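Local coordinates for heme oxygenase (Chlamydomonas reinhardtii, PDB 4RAJ), which probably opens heme oxidatively to biliverdin, releasing iron and carbon monoxide, as heme oxygenases do, at residues R23-S35 against D208-N222. Residues are numbered along the deposited sequence; the frame is centred on the assembly and turned at random.
Sequences RLSKASRKIHNVS and DQLLSEHLAAFGHNN
The Phe218 ring stands between the helices with Ser35 OG in its plane at the edge, 3.6 Å from CD1, while Ile31 lays its CG2 methyl off-centre against the ring, 4.3 Å from the centroid. Phe218 CE1 lies over one face of the His32 ring, the planes inclined at 57°; a broad, flat side chain suits a place with three such neighbours. The His214 imidazole receives Leu24 CB over one face in a CH-pi contact, and at its edge NE2 shares a hydrogen bond of 2.9 Å with Ser28 OG; with chi1 at 173°, CG anti to the backbone N, the ring reaches that hydroxyl, carried on a side chain small enough for Leu215 CD2 to pack beside it. Thr146 holds ND1, so histidine suits this place by engaging both nitrogens, which fixes the ring's rotation. Leu211 CD1 presses tightly on Ala27 CB (3.5 Å), where a small methyl suits the close approach, and CD2 lies over a face of the Arg23 guanidinium. Near that group's edge, tilted 17° from its plane, Asp208 OD1 takes a salt bridge from NH2 (2.8 Å) and a second bond from Gln204. A serine in place of Phe218 would probably open a gap beside Ile31 and leave His32 without its aromatic neighbour. At the other end Ser35 OG donates to Asn222 OD1 (2.6 Å), in the carbonyl plane on a lone pair. Polar bonds thus close both ends of an apolar row, with Ser28-His214 set within it, where helix 29-47 packs on helix 204-227; His32 is probably the counterpart of the proximal heme-iron ligand of relatives.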
loop_
_atom_site.group_PDB
_atom_site.type_symbol
_atom_site.label_atom_id
_atom_site.label_comp_id
_atom_site.label_asym_id
_atom_site.label_seq_id
_atom_site.Cartn_x
_atom_site.Cartn_y
_atom_site.Cartn_z
ATOM N N ARG A 23 7.631 -12.781 -12.954
ATOM C CA ARG A 23 6.459 -13.634 -13.101
ATOM C C ARG A 23 5.218 -12.942 -12.546
ATOM O O ARG A 23 4.144 -13.013 -13.137
ATOM C CB ARG A 23 6.657 -14.987 -12.412
ATOM C CG ARG A 23 5.433 -15.898 -12.561
ATOM C CD ARG A 23 5.784 -17.368 -12.501
ATOM N NE ARG A 23 5.611 -17.916 -11.162
ATOM C CZ ARG A 23 4.590 -18.681 -10.783
ATOM N NH1 ARG A 23 3.635 -19.006 -11.640
ATOM N NH2 ARG A 23 4.534 -19.129 -9.535
ATOM N N LEU A 24 5.366 -12.262 -11.414
ATOM C CA LEU A 24 4.227 -11.585 -10.805
ATOM C C LEU A 24 3.781 -10.393 -11.640
ATOM O O LEU A 24 2.595 -10.239 -11.932
ATOM C CB LEU A 24 4.556 -11.142 -9.378
ATOM C CG LEU A 24 4.178 -12.120 -8.258
ATOM C CD1 LEU A 24 4.733 -13.512 -8.519
ATOM C CD2 LEU A 24 4.675 -11.619 -6.914
ATOM N N SER A 25 4.736 -9.560 -12.041
ATOM C CA SER A 25 4.406 -8.371 -12.823
ATOM C C SER A 25 3.773 -8.729 -14.169
ATOM O O SER A 25 2.872 -8.035 -14.631
ATOM C CB SER A 25 5.650 -7.508 -13.025
ATOM O OG SER A 25 6.185 -7.145 -11.764
ATOM N N LYS A 26 4.228 -9.814 -14.792
ATOM C CA LYS A 26 3.591 -10.293 -16.022
ATOM C C LYS A 26 2.160 -10.743 -15.774
ATOM O O LYS A 26 1.264 -10.466 -16.571
ATOM C CB LYS A 26 4.376 -11.452 -16.648
ATOM C CG LYS A 26 5.641 -11.034 -17.373
ATOM C CD LYS A 26 6.088 -12.101 -18.369
ATOM C CE LYS A 26 6.369 -13.426 -17.684
ATOM N NZ LYS A 26 6.817 -14.467 -18.649
ATOM N N ALA A 27 1.944 -11.461 -14.680
ATOM C CA ALA A 27 0.612 -11.969 -14.388
ATOM C C ALA A 27 -0.360 -10.840 -14.039
ATOM O O ALA A 27 -1.553 -10.939 -14.321
ATOM C CB ALA A 27 0.669 -12.978 -13.267
ATOM N N SER A 28 0.147 -9.766 -13.436
ATOM C CA SER A 28 -0.732 -8.685 -12.983
ATOM C C SER A 28 -0.914 -7.565 -14.003
ATOM O O SER A 28 -1.554 -6.556 -13.705
ATOM C CB SER A 28 -0.217 -8.087 -11.669
ATOM O OG SER A 28 1.048 -7.466 -11.839
ATOM N N ARG A 29 -0.371 -7.748 -15.204
ATOM C CA ARG A 29 -0.389 -6.699 -16.220
ATOM C C ARG A 29 -1.801 -6.177 -16.509
ATOM O O ARG A 29 -2.025 -4.967 -16.512
ATOM C CB ARG A 29 0.256 -7.196 -17.513
ATOM C CG ARG A 29 0.479 -6.099 -18.544
ATOM C CD ARG A 29 0.789 -6.669 -19.922
ATOM N NE ARG A 29 -0.372 -7.330 -20.516
ATOM C CZ ARG A 29 -1.335 -6.700 -21.183
ATOM N NH1 ARG A 29 -1.284 -5.384 -21.344
ATOM N NH2 ARG A 29 -2.353 -7.386 -21.688
ATOM N N LYS A 30 -2.750 -7.083 -16.723
ATOM C CA LYS A 30 -4.115 -6.696 -17.076
ATOM C C LYS A 30 -4.882 -6.016 -15.928
ATOM O O LYS A 30 -5.612 -5.049 -16.154
ATOM C CB LYS A 30 -4.899 -7.914 -17.569
ATOM C CG LYS A 30 -4.634 -8.269 -19.026
ATOM C CD LYS A 30 -5.664 -9.267 -19.549
ATOM C CE LYS A 30 -5.499 -10.637 -18.901
ATOM N NZ LYS A 30 -6.050 -11.739 -19.745
ATOM N N ILE A 31 -4.732 -6.519 -14.709
ATOM C CA ILE A 31 -5.439 -5.933 -13.577
ATOM C C ILE A 31 -4.750 -4.625 -13.158
ATOM O O ILE A 31 -5.401 -3.725 -12.631
ATOM C CB ILE A 31 -5.537 -6.928 -12.381
ATOM C CG1 ILE A 31 -6.560 -6.447 -11.347
ATOM C CG2 ILE A 31 -4.171 -7.197 -11.758
ATOM C CD1 ILE A 31 -7.954 -6.315 -11.910
ATOM N N HIS A 32 -3.451 -4.507 -13.424
ATOM C CA HIS A 32 -2.732 -3.256 -13.155
ATOM C C HIS A 32 -3.284 -2.156 -14.054
ATOM O O HIS A 32 -3.559 -1.057 -13.592
ATOM C CB HIS A 32 -1.224 -3.416 -13.368
ATOM C CG HIS A 32 -0.390 -2.447 -12.582
ATOM N ND1 HIS A 32 -0.912 -1.308 -12.006
ATOM C CD2 HIS A 32 0.930 -2.449 -12.281
ATOM C CE1 HIS A 32 0.051 -0.651 -11.384
ATOM N NE2 HIS A 32 1.179 -1.321 -11.536
ATOM N N ASN A 33 -3.477 -2.461 -15.334
ATOM C CA ASN A 33 -4.091 -1.500 -16.249
ATOM C C ASN A 33 -5.509 -1.126 -15.827
ATOM O O ASN A 33 -5.902 0.036 -15.906
ATOM C CB ASN A 33 -4.097 -2.043 -17.676
ATOM C CG ASN A 33 -2.700 -2.267 -18.212
ATOM O OD1 ASN A 33 -1.726 -1.772 -17.646
ATOM N ND2 ASN A 33 -2.591 -3.020 -19.305
ATOM N N VAL A 34 -6.279 -2.107 -15.372
ATOM C CA VAL A 34 -7.603 -1.825 -14.828
ATOM C C VAL A 34 -7.513 -0.866 -13.626
ATOM O O VAL A 34 -8.272 0.106 -13.516
ATOM C CB VAL A 34 -8.314 -3.115 -14.394
ATOM C CG1 VAL A 34 -9.549 -2.784 -13.572
ATOM C CG2 VAL A 34 -8.685 -3.964 -15.617
ATOM N N SER A 35 -6.577 -1.137 -12.729
ATOM C CA SER A 35 -6.415 -0.306 -11.535
ATOM C C SER A 35 -6.046 1.142 -11.869
ATOM O O SER A 35 -6.608 2.094 -11.334
ATOM C CB SER A 35 -5.340 -0.906 -10.647
ATOM O OG SER A 35 -5.809 -2.057 -10.002
ATOM N N ASP A 208 3.572 -20.024 -6.029
ATOM C CA ASP A 208 2.242 -19.848 -6.614
ATOM C C ASP A 208 1.331 -19.021 -5.705
ATOM O O ASP A 208 0.541 -18.204 -6.175
ATOM C CB ASP A 208 1.570 -21.202 -6.888
ATOM C CG ASP A 208 2.198 -21.949 -8.054
ATOM O OD1 ASP A 208 3.018 -21.347 -8.795
ATOM O OD2 ASP A 208 1.866 -23.147 -8.223
ATOM N N GLN A 209 1.421 -19.256 -4.404
ATOM C CA GLN A 209 0.626 -18.493 -3.449
ATOM C C GLN A 209 1.001 -17.024 -3.449
ATOM O O GLN A 209 0.146 -16.168 -3.287
ATOM C CB GLN A 209 0.792 -19.042 -2.041
ATOM C CG GLN A 209 -0.013 -20.284 -1.743
ATOM C CD GLN A 209 0.133 -20.711 -0.303
ATOM O OE1 GLN A 209 1.243 -20.830 0.204
ATOM N NE2 GLN A 209 -0.988 -20.928 0.368
ATOM N N LEU A 210 2.287 -16.737 -3.609
ATOM C CA LEU A 210 2.747 -15.352 -3.653
ATOM C C LEU A 210 2.195 -14.645 -4.881
ATOM O O LEU A 210 1.785 -13.486 -4.813
ATOM C CB LEU A 210 4.280 -15.298 -3.638
ATOM C CG LEU A 210 4.910 -15.772 -2.326
ATOM C CD1 LEU A 210 6.399 -16.066 -2.499
ATOM C CD2 LEU A 210 4.692 -14.707 -1.248
ATOM N N LEU A 211 2.181 -15.345 -6.008
ATOM C CA LEU A 211 1.520 -14.847 -7.216
ATOM C C LEU A 211 0.052 -14.544 -6.919
ATOM O O LEU A 211 -0.438 -13.463 -7.239
ATOM C CB LEU A 211 1.637 -15.862 -8.373
ATOM C CG LEU A 211 0.874 -15.536 -9.667
ATOM C CD1 LEU A 211 1.109 -14.088 -10.028
ATOM C CD2 LEU A 211 1.324 -16.435 -10.809
ATOM N N SER A 212 -0.644 -15.501 -6.308
ATOM C CA SER A 212 -2.060 -15.324 -6.026
ATOM C C SER A 212 -2.298 -14.134 -5.103
ATOM O O SER A 212 -3.237 -13.384 -5.300
ATOM C CB SER A 212 -2.652 -16.587 -5.413
ATOM O OG SER A 212 -2.681 -17.629 -6.366
ATOM N N GLU A 213 -1.448 -13.963 -4.098
ATOM C CA GLU A 213 -1.659 -12.889 -3.142
ATOM C C GLU A 213 -1.356 -11.523 -3.762
ATOM O O GLU A 213 -1.993 -10.539 -3.412
ATOM C CB GLU A 213 -0.821 -13.120 -1.886
ATOM C CG GLU A 213 -1.380 -14.259 -1.026
ATOM C CD GLU A 213 -2.804 -13.999 -0.556
ATOM O OE1 GLU A 213 -3.117 -12.848 -0.163
ATOM O OE2 GLU A 213 -3.616 -14.950 -0.585
ATOM N N HIS A 214 -0.390 -11.483 -4.679
ATOM C CA HIS A 214 -0.071 -10.286 -5.471
ATOM C C HIS A 214 -1.318 -9.833 -6.260
ATOM O O HIS A 214 -1.696 -8.665 -6.229
ATOM C CB HIS A 214 1.114 -10.601 -6.403
ATOM C CG HIS A 214 1.452 -9.528 -7.395
ATOM N ND1 HIS A 214 1.882 -8.271 -7.027
ATOM C CD2 HIS A 214 1.472 -9.552 -8.751
ATOM C CE1 HIS A 214 2.141 -7.562 -8.114
ATOM N NE2 HIS A 214 1.889 -8.312 -9.173
ATOM N N LEU A 215 -1.966 -10.767 -6.953
ATOM C CA LEU A 215 -3.182 -10.441 -7.694
ATOM C C LEU A 215 -4.291 -10.005 -6.737
ATOM O O LEU A 215 -5.088 -9.119 -7.052
ATOM C CB LEU A 215 -3.646 -11.646 -8.527
ATOM C CG LEU A 215 -2.676 -12.111 -9.607
ATOM C CD1 LEU A 215 -3.202 -13.399 -10.250
ATOM C CD2 LEU A 215 -2.473 -11.019 -10.650
ATOM N N ALA A 216 -4.349 -10.646 -5.569
ATOM C CA ALA A 216 -5.411 -10.359 -4.601
ATOM C C ALA A 216 -5.299 -8.931 -4.080
ATOM O O ALA A 216 -6.313 -8.290 -3.799
ATOM C CB ALA A 216 -5.376 -11.345 -3.430
ATOM N N ALA A 217 -4.071 -8.439 -3.948
ATOM C CA ALA A 217 -3.868 -7.071 -3.467
ATOM C C ALA A 217 -4.467 -6.074 -4.448
ATOM O O ALA A 217 -5.121 -5.116 -4.036
ATOM C CB ALA A 217 -2.384 -6.793 -3.240
ATOM N N PHE A 218 -4.268 -6.297 -5.747
ATOM C CA PHE A 218 -4.925 -5.453 -6.752
ATOM C C PHE A 218 -6.439 -5.557 -6.615
ATOM O O PHE A 218 -7.156 -4.556 -6.656
ATOM C CB PHE A 218 -4.518 -5.846 -8.175
ATOM C CG PHE A 218 -3.165 -5.357 -8.580
ATOM C CD1 PHE A 218 -3.012 -4.094 -9.140
ATOM C CD2 PHE A 218 -2.044 -6.157 -8.421
ATOM C CE1 PHE A 218 -1.762 -3.635 -9.526
ATOM C CE2 PHE A 218 -0.789 -5.702 -8.800
ATOM C CZ PHE A 218 -0.649 -4.438 -9.349
ATOM N N GLY A 219 -6.924 -6.783 -6.469
ATOM C CA GLY A 219 -8.355 -7.009 -6.364
ATOM C C GLY A 219 -8.970 -6.285 -5.180
ATOM O O GLY A 219 -10.025 -5.638 -5.309
ATOM N N HIS A 220 -8.312 -6.394 -4.026
ATOM C CA HIS A 220 -8.781 -5.723 -2.822
ATOM C C HIS A 220 -8.755 -4.208 -3.006
ATOM O O HIS A 220 -9.697 -3.509 -2.628
ATOM C CB HIS A 220 -7.934 -6.133 -1.619
ATOM C CG HIS A 220 -8.272 -7.487 -1.073
ATOM N ND1 HIS A 220 -9.449 -7.743 -0.401
ATOM C CD2 HIS A 220 -7.584 -8.656 -1.090
ATOM C CE1 HIS A 220 -9.476 -9.014 -0.037
ATOM N NE2 HIS A 220 -8.354 -9.589 -0.438
ATOM N N ASN A 221 -7.645 -3.698 -3.549
ATOM C CA ASN A 221 -7.498 -2.267 -3.751
ATOM C C ASN A 221 -8.594 -1.746 -4.653
ATOM O O ASN A 221 -9.183 -0.705 -4.391
ATOM C CB ASN A 221 -6.126 -1.930 -4.351
ATOM C CG ASN A 221 -5.031 -1.900 -3.310
ATOM O OD1 ASN A 221 -5.233 -2.331 -2.180
ATOM N ND2 ASN A 221 -3.862 -1.394 -3.687
ATOM N N ASN A 222 -8.885 -2.482 -5.716
ATOM C CA ASN A 222 -9.910 -2.013 -6.656
ATOM C C ASN A 222 -11.285 -1.967 -5.995
ATOM O O ASN A 222 -12.054 -1.031 -6.201
ATOM C CB ASN A 222 -9.924 -2.897 -7.902
ATOM C CG ASN A 222 -8.716 -2.661 -8.783
ATOM O OD1 ASN A 222 -7.883 -1.792 -8.494
ATOM N ND2 ASN A 222 -8.600 -3.437 -9.854
#